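Local coordinates for D-3-phosphoglycerate dehydrogenase oxidoreductase protein (Ralstonia solanacearum, PDB 3GG9) that probably acts as an NAD-dependent phosphoglycerate dehydrogenase of the D-isomer specific 2-hydroxyacid dehydrogenase family, at residues A110-T115 with A176-A181; F166-I171 with D201-A206; L187-G190 with S194-R197; A211-E214 with V218-V221. All blocks are in the same frame, centred on the assembly; numbering follows the deposited sequence. Where two conformers were deposited one is given.

Interaction 1: A110-T115 with A176-A181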
ATOM      1  N   ALA A 110      11.904  -3.774   7.820  1.00 20.04           N
ATOM      2  CA  ALA A 110      10.479  -4.233   7.805  1.00 20.67           C
ATOM      3  C   ALA A 110       9.474  -3.210   8.315  1.00 19.66           C
ATOM      4  O   ALA A 110       8.448  -2.995   7.660  1.00 15.62           O
ATOM      5  CB  ALA A 110      10.297  -5.564   8.527  1.00 19.82           C
ATOM      6  N   PRO A 111       9.740  -2.575   9.474  1.00 21.51           N
ATOM      7  CA  PRO A 111       8.798  -1.516   9.854  1.00 19.17           C
ATOM      8  C   PRO A 111       8.858  -0.246   9.018  1.00 18.65           C
ATOM      9  O   PRO A 111       7.870   0.451   8.935  1.00 18.19           O
ATOM     10  CB  PRO A 111       9.156  -1.234  11.330  1.00 18.12           C
ATOM     11  CG  PRO A 111      10.614  -1.586  11.405  1.00 19.96           C
ATOM     12  CD  PRO A 111      10.736  -2.813  10.541  1.00 18.63           C
ATOM     13  N   ALA A 112      10.004   0.079   8.402  1.00 18.47           N
ATOM     14  CA  ALA A 112      10.033   1.222   7.496  1.00 16.89           C
ATOM     15  C   ALA A 112       9.191   0.948   6.243  1.00 14.09           C
ATOM     16  O   ALA A 112       8.431   1.811   5.782  1.00 19.73           O
ATOM     17  CB  ALA A 112      11.484   1.557   7.076  1.00 18.08           C
ATOM     18  N   GLU A 113       9.336  -0.240   5.671  1.00 15.45           N
ATOM     19  CA  GLU A 113       8.583  -0.570   4.476  1.00 14.58           C
ATOM     20  C   GLU A 113       7.107  -0.620   4.812  1.00 18.80           C
ATOM     21  O   GLU A 113       6.266  -0.220   4.024  1.00 20.81           O
ATOM     22  CB  GLU A 113       9.018  -1.898   3.909  1.00 18.13           C
ATOM     23  CG  GLU A 113      10.429  -1.775   3.314  1.00 18.01           C
ATOM     24  CD  GLU A 113      10.802  -2.920   2.411  1.00 32.44           C
ATOM     25  OE1 GLU A 113       9.957  -3.797   2.191  1.00 20.19           O
ATOM     26  OE2 GLU A 113      11.947  -2.939   1.894  1.00 20.02           O
ATOM     27  N   LEU A 114       6.833  -1.112   5.988  1.00 13.35           N
ATOM     28  CA  LEU A 114       5.425  -1.206   6.427  1.00 18.85           C
ATOM     29  C   LEU A 114       4.803   0.185   6.573  1.00 18.51           C
ATOM     30  O   LEU A 114       3.651   0.398   6.173  1.00 22.59           O
ATOM     31  CB  LEU A 114       5.347  -1.973   7.728  1.00 20.08           C
ATOM     32  CG  LEU A 114       3.930  -2.398   8.175  1.00 18.90           C
ATOM     33  CD1 LEU A 114       3.233  -1.313   9.045  1.00 24.19           C
ATOM     34  CD2 LEU A 114       3.038  -2.811   6.969  1.00 18.00           C
ATOM     35  N   THR A 115       5.531   1.103   7.201  1.00 19.91           N
ATOM     36  CA  THR A 115       5.135   2.521   7.243  1.00 20.44           C
ATOM     37  C   THR A 115       4.744   3.083   5.877  1.00 27.53           C
ATOM     38  O   THR A 115       3.708   3.727   5.723  1.00 16.20           O
ATOM     39  CB  THR A 115       6.257   3.404   7.877  1.00 20.91           C
ATOM     40  OG1 THR A 115       6.551   2.905   9.179  1.00 24.73           O
ATOM     41  CG2 THR A 115       5.818   4.863   7.977  1.00 20.09           C
ATOM     42  N   ALA A 176      12.135   8.822   5.417  1.00 21.61           N
ATOM     43  CA  ALA A 176      12.531  10.078   4.778  1.00 21.21           C
ATOM     44  C   ALA A 176      13.107   9.861   3.351  1.00 21.34           C
ATOM     45  O   ALA A 176      12.798  10.635   2.419  1.00 17.29           O
ATOM     46  CB  ALA A 176      13.518  10.865   5.667  1.00 16.77           C
ATOM     47  N   GLY A 177      13.932   8.824   3.197  1.00 22.45           N
ATOM     48  CA  GLY A 177      14.494   8.428   1.902  1.00 20.97           C
ATOM     49  C   GLY A 177      13.434   8.028   0.874  1.00 19.63           C
ATOM     50  O   GLY A 177      13.503   8.411  -0.295  1.00 18.68           O
ATOM     51  N   TYR A 178      12.441   7.251   1.309  1.00 25.20           N
ATOM     52  CA  TYR A 178      11.319   6.883   0.443  1.00 23.61           C
ATOM     53  C   TYR A 178      10.575   8.114  -0.069  1.00 21.78           C
ATOM     54  O   TYR A 178      10.190   8.193  -1.258  1.00 18.35           O
ATOM     55  CB  TYR A 178      10.341   5.959   1.189  1.00 19.37           C
ATOM     56  CG  TYR A 178      10.930   4.658   1.697  1.00 20.57           C
ATOM     57  CD1 TYR A 178      10.399   4.034   2.809  1.00 19.91           C
ATOM     58  CD2 TYR A 178      12.012   4.027   1.037  1.00 17.22           C
ATOM     59  CE1 TYR A 178      10.913   2.819   3.284  1.00 22.16           C
ATOM     60  CE2 TYR A 178      12.541   2.829   1.518  1.00 20.12           C
ATOM     61  CZ  TYR A 178      11.981   2.227   2.637  1.00 28.22           C
ATOM     62  OH  TYR A 178      12.488   1.035   3.115  1.00 26.26           O
ATOM     63  N   GLY A 179      10.334   9.054   0.841  1.00 24.53           N
ATOM     64  CA  GLY A 179       9.676  10.316   0.516  1.00 24.35           C
ATOM     65  C   GLY A 179      10.414  11.048  -0.583  1.00 28.58           C
ATOM     66  O   GLY A 179       9.805  11.445  -1.563  1.00 24.70           O
ATOM     67  N   ARG A 180      11.730  11.188  -0.410  1.00 23.62           N
ATOM     68  CA  ARG A 180      12.586  11.843  -1.400  0.50 28.66           C
ATOM     69  C   ARG A 180      12.517  11.139  -2.761  1.00 26.48           C
ATOM     70  O   ARG A 180      12.411  11.798  -3.805  1.00 25.51           O
ATOM     71  CB  ARG A 180      14.036  11.906  -0.902  0.50 28.28           C
ATOM     72  CG  ARG A 180      14.901  12.909  -1.663  0.50 33.33           C
ATOM     73  CD  ARG A 180      15.178  14.182  -0.860  0.50 40.10           C
ATOM     74  NE  ARG A 180      13.983  14.995  -0.612  0.50 40.71           N
ATOM     75  CZ  ARG A 180      13.982  16.153   0.045  0.50 39.05           C
ATOM     76  NH1 ARG A 180      15.115  16.656   0.522  0.50 40.87           N
ATOM     77  NH2 ARG A 180      12.847  16.816   0.231  0.50 24.76           N
ATOM     78  N   ALA A 181      12.555   9.807  -2.754  1.00 27.99           N
ATOM     79  CA  ALA A 181      12.479   9.050  -4.006  1.00 25.21           C
ATOM     80  C   ALA A 181      11.112   9.138  -4.679  1.00 26.69           C
ATOM     81  O   ALA A 181      11.008   8.965  -5.881  1.00 26.04           O
ATOM     82  CB  ALA A 181      12.863   7.626  -3.788  1.00 29.00           C
TER
HETATM   83  O   HOH W   1      13.615  -1.110   1.564  1.00 24.76           O
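Tyr178 and Glu113 both set CG anti to their own carbonyl carbon (chi1 -59° and -70°), and the tyrosine thereby reaches off helix 170-181 to the flank of helix 109-123. The ring arrives edge first: CE1 of Tyr178 lies 3.7 Å from Ala112 O and 4.0 Å from Ala112 CB, with the carbonyl carbon of Ala112 in the ring plane. Beyond CG the glutamate chain is extended, and Glu113 CG passes 3.5 Å from Tyr178 OH. Carboxylate and ring planes stand 65° apart, and no direct hydrogen bond joins the two segments. A water spans them instead, 2.9 Å from Tyr178 OH and a short 2.5 Å from Glu113 OE2, to which it probably donates. The buried carboxylate is held mainly by the second subunit, whose backbone amides Leu158 N and Lys159 N bond to OE1 and OE2; these donors would be expected to stabilise its negative charge. The contact thus lies at the dimer interface, where Phe182 of the second subunit stacks on the Tyr178 ring. Within the chain, Trp116 of helix 109-123 meets that ring edge-to-face, while Ala112 also packs on Leu174 and Val175 of helix 170-181, the helix that follows strand 162-166.

Interaction 2: F166-I171 with D201-A206. With SO4 (sulfate ion), chain F.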
ATOM      1  N   PHE A 166       8.560  13.004  12.033  1.00 24.61           N
ATOM      2  CA  PHE A 166       8.773  13.265  13.457  1.00 23.36           C
ATOM      3  C   PHE A 166       9.645  12.162  14.099  1.00 30.37           C
ATOM      4  O   PHE A 166       9.129  11.125  14.532  1.00 28.25           O
ATOM      5  CB  PHE A 166       7.401  13.401  14.157  1.00 26.61           C
ATOM      6  CG  PHE A 166       7.443  14.045  15.536  1.00 32.86           C
ATOM      7  CD1 PHE A 166       6.257  14.473  16.132  1.00 33.99           C
ATOM      8  CD2 PHE A 166       8.646  14.257  16.229  1.00 28.47           C
ATOM      9  CE1 PHE A 166       6.257  15.064  17.413  1.00 37.27           C
ATOM     10  CE2 PHE A 166       8.664  14.845  17.501  1.00 22.92           C
ATOM     11  CZ  PHE A 166       7.460  15.252  18.097  1.00 31.84           C
ATOM     12  N   GLY A 167      10.959  12.413  14.181  1.00 25.96           N
ATOM     13  CA  GLY A 167      11.930  11.450  14.728  1.00 22.52           C
ATOM     14  C   GLY A 167      12.801  10.912  13.618  1.00 27.72           C
ATOM     15  O   GLY A 167      12.308  10.380  12.622  1.00 32.61           O
ATOM     16  N   TYR A 168      14.104  11.047  13.775  1.00 25.63           N
ATOM     17  CA  TYR A 168      15.008  10.680  12.703  1.00 26.69           C
ATOM     18  C   TYR A 168      16.037   9.650  13.186  1.00 29.48           C
ATOM     19  O   TYR A 168      17.250   9.834  13.052  1.00 31.51           O
ATOM     20  CB  TYR A 168      15.616  11.956  12.116  1.00 25.27           C
ATOM     21  CG  TYR A 168      16.283  11.801  10.750  1.00 28.05           C
ATOM     22  CD1 TYR A 168      15.529  11.699   9.571  1.00 25.52           C
ATOM     23  CD2 TYR A 168      17.666  11.777  10.648  1.00 33.52           C
ATOM     24  CE1 TYR A 168      16.152  11.555   8.328  1.00 26.49           C
ATOM     25  CE2 TYR A 168      18.297  11.626   9.417  1.00 32.47           C
ATOM     26  CZ  TYR A 168      17.538  11.525   8.267  1.00 27.82           C
ATOM     27  OH  TYR A 168      18.191  11.385   7.063  1.00 31.20           O
ATOM     28  N   GLY A 169      15.528   8.546  13.737  1.00 24.39           N
ATOM     29  CA  GLY A 169      16.350   7.377  14.082  1.00 24.42           C
ATOM     30  C   GLY A 169      16.508   6.540  12.814  1.00 18.41           C
ATOM     31  O   GLY A 169      16.282   7.030  11.727  1.00 20.71           O
ATOM     32  N   LYS A 170      16.874   5.275  12.947  1.00 22.01           N
ATOM     33  CA  LYS A 170      17.063   4.413  11.766  1.00 26.04           C
ATOM     34  C   LYS A 170      15.796   4.231  10.899  1.00 29.49           C
ATOM     35  O   LYS A 170      15.882   4.251   9.679  1.00 23.32           O
ATOM     36  CB  LYS A 170      17.619   3.057  12.192  1.00 31.39           C
ATOM     37  CG  LYS A 170      19.044   3.109  12.708  1.00 34.07           C
ATOM     38  CD  LYS A 170      19.456   1.723  13.168  1.00 53.69           C
ATOM     39  CE  LYS A 170      20.637   1.760  14.130  1.00 59.45           C
ATOM     40  NZ  LYS A 170      20.731   0.467  14.877  1.00 58.56           N
ATOM     41  N   ILE A 171      14.629   4.052  11.526  1.00 22.64           N
ATOM     42  CA  ILE A 171      13.374   3.954  10.768  1.00 23.07           C
ATOM     43  C   ILE A 171      12.982   5.261  10.074  1.00 22.96           C
ATOM     44  O   ILE A 171      12.667   5.257   8.889  1.00 19.97           O
ATOM     45  CB  ILE A 171      12.193   3.406  11.642  1.00 21.88           C
ATOM     46  CG1 ILE A 171      12.622   2.071  12.227  1.00 20.65           C
ATOM     47  CG2 ILE A 171      10.918   3.186  10.772  1.00 23.93           C
ATOM     48  CD1 ILE A 171      11.660   1.433  13.184  1.00 17.90           C
ATOM     49  N   ASP A 201      22.242  14.734   6.227  1.00 41.75           N
ATOM     50  CA  ASP A 201      21.691  13.887   5.164  1.00 36.12           C
ATOM     51  C   ASP A 201      20.993  14.673   4.046  1.00 36.25           C
ATOM     52  O   ASP A 201      20.451  14.080   3.110  1.00 41.48           O
ATOM     53  CB  ASP A 201      20.686  12.898   5.755  1.00 32.05           C
ATOM     54  CG  ASP A 201      21.342  11.742   6.475  1.00 37.43           C
ATOM     55  OD1 ASP A 201      22.570  11.535   6.351  1.00 42.40           O
ATOM     56  OD2 ASP A 201      20.611  11.015   7.171  1.00 42.59           O
ATOM     57  N   GLY A 202      20.989  15.996   4.155  1.00 35.43           N
ATOM     58  CA  GLY A 202      20.427  16.853   3.115  1.00 37.80           C
ATOM     59  C   GLY A 202      18.934  17.085   3.271  1.00 41.98           C
ATOM     60  O   GLY A 202      18.279  17.566   2.352  1.00 39.01           O
ATOM     61  N   PHE A 203      18.385  16.752   4.436  1.00 33.10           N
ATOM     62  CA  PHE A 203      16.974  17.004   4.678  1.00 31.97           C
ATOM     63  C   PHE A 203      16.759  18.331   5.368  1.00 35.43           C
ATOM     64  O   PHE A 203      17.546  18.728   6.239  1.00 34.86           O
ATOM     65  CB  PHE A 203      16.341  15.858   5.481  1.00 31.47           C
ATOM     66  CG  PHE A 203      16.177  14.593   4.686  1.00 31.30           C
ATOM     67  CD1 PHE A 203      17.045  13.527   4.860  1.00 36.71           C
ATOM     68  CD2 PHE A 203      15.173  14.486   3.721  1.00 34.85           C
ATOM     69  CE1 PHE A 203      16.915  12.360   4.101  1.00 40.05           C
ATOM     70  CE2 PHE A 203      15.033  13.311   2.959  1.00 28.10           C
ATOM     71  CZ  PHE A 203      15.901  12.253   3.156  1.00 35.46           C
ATOM     72  N   ALA A 204      15.704  19.023   4.953  1.00 32.10           N
ATOM     73  CA  ALA A 204      15.225  20.224   5.626  1.00 33.04           C
ATOM     74  C   ALA A 204      14.633  19.878   6.991  1.00 36.28           C
ATOM     75  O   ALA A 204      13.991  18.836   7.165  1.00 36.01           O
ATOM     76  CB  ALA A 204      14.183  20.888   4.782  1.00 34.57           C
ATOM     77  N   VAL A 205      14.857  20.763   7.957  1.00 30.06           N
ATOM     78  CA  VAL A 205      14.329  20.605   9.292  1.00 27.77           C
ATOM     79  C   VAL A 205      13.231  21.634   9.439  1.00 25.97           C
ATOM     80  O   VAL A 205      13.414  22.782   9.068  1.00 26.74           O
ATOM     81  CB  VAL A 205      15.459  20.792  10.342  1.00 27.72           C
ATOM     82  CG1 VAL A 205      14.907  20.914  11.749  1.00 27.57           C
ATOM     83  CG2 VAL A 205      16.414  19.625  10.250  1.00 24.20           C
ATOM     84  N   ALA A 206      12.072  21.210   9.939  1.00 26.27           N
ATOM     85  CA  ALA A 206      10.957  22.111  10.136  1.00 29.46           C
ATOM     86  C   ALA A 206      11.301  23.222  11.138  1.00 31.49           C
ATOM     87  O   ALA A 206      12.095  22.998  12.052  1.00 31.58           O
ATOM     88  CB  ALA A 206       9.734  21.325  10.598  1.00 27.35           C
TER
HETATM   89  S   SO4 F   2      15.078   3.610  15.700  1.00 55.50           S
HETATM   90  O1  SO4 F   2      15.139   2.154  15.617  1.00 47.46           O
HETATM   91  O2  SO4 F   2      14.589   4.045  17.019  1.00 50.09           O
HETATM   92  O3  SO4 F   2      16.444   4.114  15.516  1.00 43.89           O
HETATM   93  O4  SO4 F   2      14.145   4.117  14.683  1.00 40.56           O
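Tyr168 presents the edge of its ring to Asp201, whose OD2 lies near the ring plane, while the Phe203 ring meets it obliquely. The two aromatic planes are inclined at 63° with centroids 5.9 Å apart. Here CD1 of Phe203 comes 4.0 Å from Tyr168 CZ and 3.3 Å from Tyr168 OH. The phenol donates to Asp201 OD2 over a very short 2.5 Å, the carboxylate plane being turned 60° from the ring. A chi1 of -164° puts CG of Tyr168 opposite its backbone N and carries the hydroxyl out to the end of helix 192-200, where Gly202, with positive phi, completes a Schellman motif just after Asp201. The tyrosine belongs to the turn between strand 162-166 and helix 170-181, whose glycines Gly167, Gly169 and Gly172 match the GxGxxG pattern of a Rossmann-type nucleotide-binding loop. Gly169 is the N-cap of that helix. A sulfate, probably from the crystallisation liquor, sits at the same end: Lys170 N donates to its O3 at 2.9 Å and Ile171 N to its O4 at 3.2 Å. Arg224 NH1 also bonds the anion, in a position consistent with a site for the dinucleotide phosphates. Away from it, the Tyr168 ring packs on Val188, Ser194 and Ala198.

Interaction 3: L187-G190 with S194-R197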
ATOM      1  N   LEU A 187      10.336  17.219   5.295  1.00 21.20           N
ATOM      2  CA  LEU A 187      10.693  17.990   6.489  1.00 27.15           C
ATOM      3  C   LEU A 187      10.804  17.099   7.713  1.00 30.51           C
ATOM      4  O   LEU A 187       9.911  16.291   8.000  1.00 26.67           O
ATOM      5  CB  LEU A 187       9.655  19.082   6.775  1.00 26.38           C
ATOM      6  CG  LEU A 187       9.337  20.169   5.745  1.00 33.15           C
ATOM      7  CD1 LEU A 187       8.136  20.990   6.214  1.00 40.80           C
ATOM      8  CD2 LEU A 187      10.535  21.072   5.514  1.00 36.28           C
ATOM      9  N   VAL A 188      11.886  17.286   8.465  1.00 25.17           N
ATOM     10  CA  VAL A 188      12.171  16.482   9.646  1.00 27.47           C
ATOM     11  C   VAL A 188      12.079  17.358  10.906  1.00 30.87           C
ATOM     12  O   VAL A 188      12.426  18.532  10.875  1.00 24.84           O
ATOM     13  CB  VAL A 188      13.567  15.786   9.528  1.00 31.54           C
ATOM     14  CG1 VAL A 188      13.885  14.972  10.768  1.00 26.47           C
ATOM     15  CG2 VAL A 188      13.598  14.866   8.293  1.00 28.58           C
ATOM     16  N   TRP A 189      11.575  16.789  11.996  1.00 26.44           N
ATOM     17  CA  TRP A 189      11.657  17.411  13.314  1.00 26.93           C
ATOM     18  C   TRP A 189      11.976  16.340  14.380  1.00 25.85           C
ATOM     19  O   TRP A 189      11.746  15.166  14.162  1.00 28.00           O
ATOM     20  CB  TRP A 189      10.373  18.193  13.644  1.00 31.75           C
ATOM     21  CG  TRP A 189      10.643  19.265  14.685  1.00 39.29           C
ATOM     22  CD1 TRP A 189      11.236  20.484  14.480  1.00 33.51           C
ATOM     23  CD2 TRP A 189      10.385  19.177  16.084  1.00 40.63           C
ATOM     24  NE1 TRP A 189      11.348  21.160  15.667  1.00 43.83           N
ATOM     25  CE2 TRP A 189      10.833  20.379  16.669  1.00 44.07           C
ATOM     26  CE3 TRP A 189       9.811  18.198  16.903  1.00 34.61           C
ATOM     27  CZ2 TRP A 189      10.722  20.630  18.034  1.00 49.25           C
ATOM     28  CZ3 TRP A 189       9.707  18.441  18.266  1.00 45.60           C
ATOM     29  CH2 TRP A 189      10.158  19.650  18.819  1.00 48.00           C
ATOM     30  N   GLY A 190      12.543  16.758  15.509  1.00 26.21           N
ATOM     31  CA  GLY A 190      12.886  15.855  16.617  1.00 28.68           C
ATOM     32  C   GLY A 190      13.813  16.553  17.589  1.00 30.59           C
ATOM     33  O   GLY A 190      13.933  17.780  17.556  1.00 30.49           O
ATOM     34  N   SER A 194      18.737  14.401  16.212  1.00 29.74           N
ATOM     35  CA  SER A 194      17.944  14.047  15.027  1.00 30.02           C
ATOM     36  C   SER A 194      18.016  15.149  13.965  1.00 30.45           C
ATOM     37  O   SER A 194      18.207  14.866  12.785  1.00 27.16           O
ATOM     38  CB  SER A 194      16.478  13.834  15.387  1.00 28.63           C
ATOM     39  OG  SER A 194      16.283  12.633  16.113  1.00 40.51           O
ATOM     40  N   LYS A 195      17.856  16.401  14.397  1.00 28.98           N
ATOM     41  CA  LYS A 195      17.955  17.538  13.498  1.00 28.50           C
ATOM     42  C   LYS A 195      19.318  17.592  12.837  1.00 28.47           C
ATOM     43  O   LYS A 195      19.397  17.874  11.652  1.00 32.45           O
ATOM     44  CB  LYS A 195      17.672  18.850  14.214  1.00 27.11           C
ATOM     45  CG  LYS A 195      16.264  18.984  14.787  1.00 27.03           C
ATOM     46  CD  LYS A 195      16.264  20.210  15.653  1.00 30.07           C
ATOM     47  CE  LYS A 195      14.888  20.672  16.020  1.00 30.27           C
ATOM     48  NZ  LYS A 195      15.056  21.822  16.946  1.00 32.56           N
ATOM     49  N   GLU A 196      20.370  17.269  13.591  1.00 28.10           N
ATOM     50  CA  GLU A 196      21.752  17.383  13.099  1.00 33.11           C
ATOM     51  C   GLU A 196      22.008  16.338  12.021  1.00 28.84           C
ATOM     52  O   GLU A 196      22.582  16.641  10.971  1.00 32.93           O
ATOM     53  CB  GLU A 196      22.770  17.247  14.248  1.00 34.85           C
ATOM     54  CG  GLU A 196      22.822  18.431  15.230  1.00 34.07           C
ATOM     55  CD  GLU A 196      23.863  18.255  16.365  1.00 46.00           C
ATOM     56  OE1 GLU A 196      23.755  18.952  17.402  1.00 40.47           O
ATOM     57  OE2 GLU A 196      24.794  17.428  16.227  1.00 45.66           O
ATOM     58  N   ARG A 197      21.556  15.119  12.292  1.00 30.74           N
ATOM     59  CA  ARG A 197      21.717  14.020  11.351  0.50 33.17           C
ATOM     60  C   ARG A 197      20.852  14.229  10.105  1.00 33.12           C
ATOM     61  O   ARG A 197      21.269  13.882   9.007  1.00 34.73           O
ATOM     62  CB  ARG A 197      21.435  12.678  12.036  0.50 32.84           C
ATOM     63  CG  ARG A 197      22.484  12.318  13.086  0.50 36.88           C
ATOM     64  CD  ARG A 197      22.355  10.884  13.593  0.50 39.88           C
ATOM     65  NE  ARG A 197      21.554  10.798  14.814  0.50 49.05           N
ATOM     66  CZ  ARG A 197      22.039  10.917  16.049  0.50 46.04           C
ATOM     67  NH1 ARG A 197      23.337  11.131  16.248  0.50 46.40           N
ATOM     68  NH2 ARG A 197      21.220  10.825  17.091  0.50 42.48           N
TER
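Lys195 lays its extended aliphatic chain beside the Trp189 indole, the two side chains running in the same direction. Its CE is the touching atom, 3.6 Å from Trp189 NE1 and 4.0 Å from Trp189 CD1, and it approaches the indole obliquely. The same methylene also comes 3.4 Å from Gly190 O, and CG of Lys195 lies 3.8 Å from that oxygen, so the chain runs along the carbonyl oxygen before CE reaches the indole. Trp189 leaves the strand with its CB directed away from the helix; CG stands opposite the backbone N (chi1 -157°), which swings the indole back alongside the lysine. Closer to the main chain, Gly190, extended and without a side chain, lets its CA lie 4.3 Å from Ser194 CB. These residues join strand 185-189 to helix 192-200, the first step of a beta-alpha-beta unit that continues into strand 204-205 at the edge of the Rossmann-type sheet. The indole packs further on Lys209 and Leu212 of helix 209-215, and the lysine on Val205. No hydrogen bond crosses between the segments, and Lys195 NZ is 4.0 Å from Trp189 NE1. The contact is therefore carried by van der Waals packing, of Lys195 on Trp189 and Gly190 and of Gly190 on Ser194; the CE methylene, next to the ammonium group, is probably polarised and may interact favourably with Gly190 O.

Interaction 4: A211-E214 with V218-V221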
ATOM      1  N   ALA A 211       5.210  23.851  13.109  1.00 30.56           N
ATOM      2  CA  ALA A 211       5.369  23.973  11.655  1.00 33.32           C
ATOM      3  C   ALA A 211       5.250  22.629  10.926  1.00 27.67           C
ATOM      4  O   ALA A 211       4.744  22.563   9.803  1.00 28.15           O
ATOM      5  CB  ALA A 211       6.718  24.622  11.323  1.00 27.90           C
ATOM      6  N   LEU A 212       5.727  21.572  11.575  1.00 27.73           N
ATOM      7  CA  LEU A 212       5.657  20.219  11.030  1.00 24.22           C
ATOM      8  C   LEU A 212       4.224  19.759  10.854  1.00 27.31           C
ATOM      9  O   LEU A 212       3.874  19.207   9.818  1.00 30.33           O
ATOM     10  CB  LEU A 212       6.422  19.246  11.924  1.00 25.68           C
ATOM     11  CG  LEU A 212       6.675  17.849  11.351  1.00 26.85           C
ATOM     12  CD1 LEU A 212       7.900  17.868  10.404  1.00 26.49           C
ATOM     13  CD2 LEU A 212       6.896  16.892  12.508  1.00 26.20           C
ATOM     14  N   PHE A 213       3.402  20.013  11.864  1.00 27.67           N
ATOM     15  CA  PHE A 213       1.997  19.610  11.848  1.00 28.16           C
ATOM     16  C   PHE A 213       1.131  20.449  10.897  1.00 28.91           C
ATOM     17  O   PHE A 213       0.202  19.925  10.273  1.00 30.19           O
ATOM     18  CB  PHE A 213       1.429  19.624  13.287  1.00 30.75           C
ATOM     19  CG  PHE A 213       1.850  18.434  14.119  1.00 26.10           C
ATOM     20  CD1 PHE A 213       2.994  18.481  14.904  1.00 26.83           C
ATOM     21  CD2 PHE A 213       1.121  17.249  14.078  1.00 19.92           C
ATOM     22  CE1 PHE A 213       3.400  17.368  15.662  1.00 35.16           C
ATOM     23  CE2 PHE A 213       1.520  16.135  14.821  1.00 26.18           C
ATOM     24  CZ  PHE A 213       2.652  16.195  15.626  1.00 31.35           C
ATOM     25  N   GLU A 214       1.445  21.744  10.783  1.00 27.64           N
ATOM     26  CA  GLU A 214       0.755  22.656   9.869  1.00 32.95           C
ATOM     27  C   GLU A 214       0.996  22.353   8.392  1.00 33.05           C
ATOM     28  O   GLU A 214       0.055  22.358   7.584  1.00 31.97           O
ATOM     29  CB  GLU A 214       1.175  24.104  10.170  1.00 33.31           C
ATOM     30  CG  GLU A 214       0.489  24.677  11.404  1.00 36.93           C
ATOM     31  CD  GLU A 214       1.159  25.920  12.015  1.00 45.95           C
ATOM     32  OE1 GLU A 214       2.313  26.270  11.669  1.00 48.63           O
ATOM     33  OE2 GLU A 214       0.504  26.543  12.877  1.00 56.19           O
ATOM     34  N   VAL A 218       1.485  14.465   4.666  1.00 28.39           N
ATOM     35  CA  VAL A 218       1.604  13.171   5.320  1.00 27.01           C
ATOM     36  C   VAL A 218       2.581  13.406   6.467  1.00 24.93           C
ATOM     37  O   VAL A 218       3.662  13.966   6.276  1.00 24.94           O
ATOM     38  CB  VAL A 218       2.139  12.085   4.324  1.00 23.58           C
ATOM     39  CG1 VAL A 218       2.512  10.789   5.037  1.00 17.49           C
ATOM     40  CG2 VAL A 218       1.129  11.819   3.184  1.00 18.59           C
ATOM     41  N   LEU A 219       2.190  13.016   7.673  1.00 19.92           N
ATOM     42  CA  LEU A 219       3.083  13.141   8.817  1.00 22.44           C
ATOM     43  C   LEU A 219       3.267  11.770   9.441  1.00 28.05           C
ATOM     44  O   LEU A 219       2.307  11.119   9.877  1.00 24.18           O
ATOM     45  CB  LEU A 219       2.562  14.167   9.834  1.00 23.07           C
ATOM     46  CG  LEU A 219       3.543  14.621  10.934  1.00 22.58           C
ATOM     47  CD1 LEU A 219       3.134  15.999  11.418  1.00 29.25           C
ATOM     48  CD2 LEU A 219       3.679  13.650  12.120  1.00 24.26           C
ATOM     49  N   SER A 220       4.512  11.327   9.501  1.00 21.07           N
ATOM     50  CA  SER A 220       4.758  10.015  10.042  1.00 23.95           C
ATOM     51  C   SER A 220       5.663  10.084  11.241  1.00 25.95           C
ATOM     52  O   SER A 220       6.715  10.756  11.203  1.00 23.32           O
ATOM     53  CB  SER A 220       5.316   9.073   8.979  1.00 22.27           C
ATOM     54  OG  SER A 220       5.425   7.775   9.518  1.00 26.09           O
ATOM     55  N   VAL A 221       5.249   9.369  12.291  1.00 19.14           N
ATOM     56  CA  VAL A 221       5.930   9.352  13.612  1.00 19.90           C
ATOM     57  C   VAL A 221       6.895   8.179  13.825  1.00 25.32           C
ATOM     58  O   VAL A 221       6.496   7.014  13.766  1.00 26.20           O
ATOM     59  CB  VAL A 221       4.880   9.366  14.779  1.00 24.43           C
ATOM     60  CG1 VAL A 221       5.579   9.580  16.103  1.00 28.29           C
ATOM     61  CG2 VAL A 221       3.921  10.478  14.557  1.00 24.54           C
TER
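Apolar packing of a helix on a strand of the parallel sheet is what this buried contact amounts to: in the Rossmann-type domain, helix 209-215 leads by a short turn into strand 218-221, an inner strand of that sheet, and folds back against it. The evidence centres on Leu219, whose CB is directed toward the helix and whose CD1 lies between Leu212 and Phe213. That methyl sits over one face of the Phe213 ring, 3.8 Å from its centroid and 20° off the ring normal, a CH-pi contact shifted toward the rim. Its neighbour Leu212 crosses Leu219 at about a right angle, with CG of Leu212 4.0 Å from Leu219 CD1. Both leucines hold CG opposite the backbone N (chi1 -168° for Leu212, -167° for Leu219), which sends their branches into the interface between helix and sheet. Around this pair the layer continues: Phe166 of strand 162-166 touches both Leu212 and Phe213, and Met241 packs on the phenylalanine. Strand 218-221 is paired through its backbone with strands 162-166 and 246-249. One polar atom also borders the methyl: Leu212 O, which accepts a hydrogen bond from Ser216 OG, lies 3.7 Å from Leu219 CD1.

Following the chain, interaction 1 comes first, closing a loop from helix 109-123 to helix 170-181. Before it shuts, interaction 2 opens at the end of strand 162-166, so the two cross; Ala176 packs on Tyr168 and Phe203. Interaction 3 closes a short strand-to-helix loop nested wholly inside that of interaction 2, and probable backbone bonds from Gly167 N to Trp189 O and from Ala206 N to Val188 O join them across the sheet. Interaction 4 follows in series, returning helix 209-215 to strand 218-221; Leu212 packs on Phe166, Ala206 and Trp189, while Thr115 meets Ser220. Together they tie helix 109-123, the glycine-rich turn and the helices around strands 185-189 and 218-221 into one Rossmann-type domain.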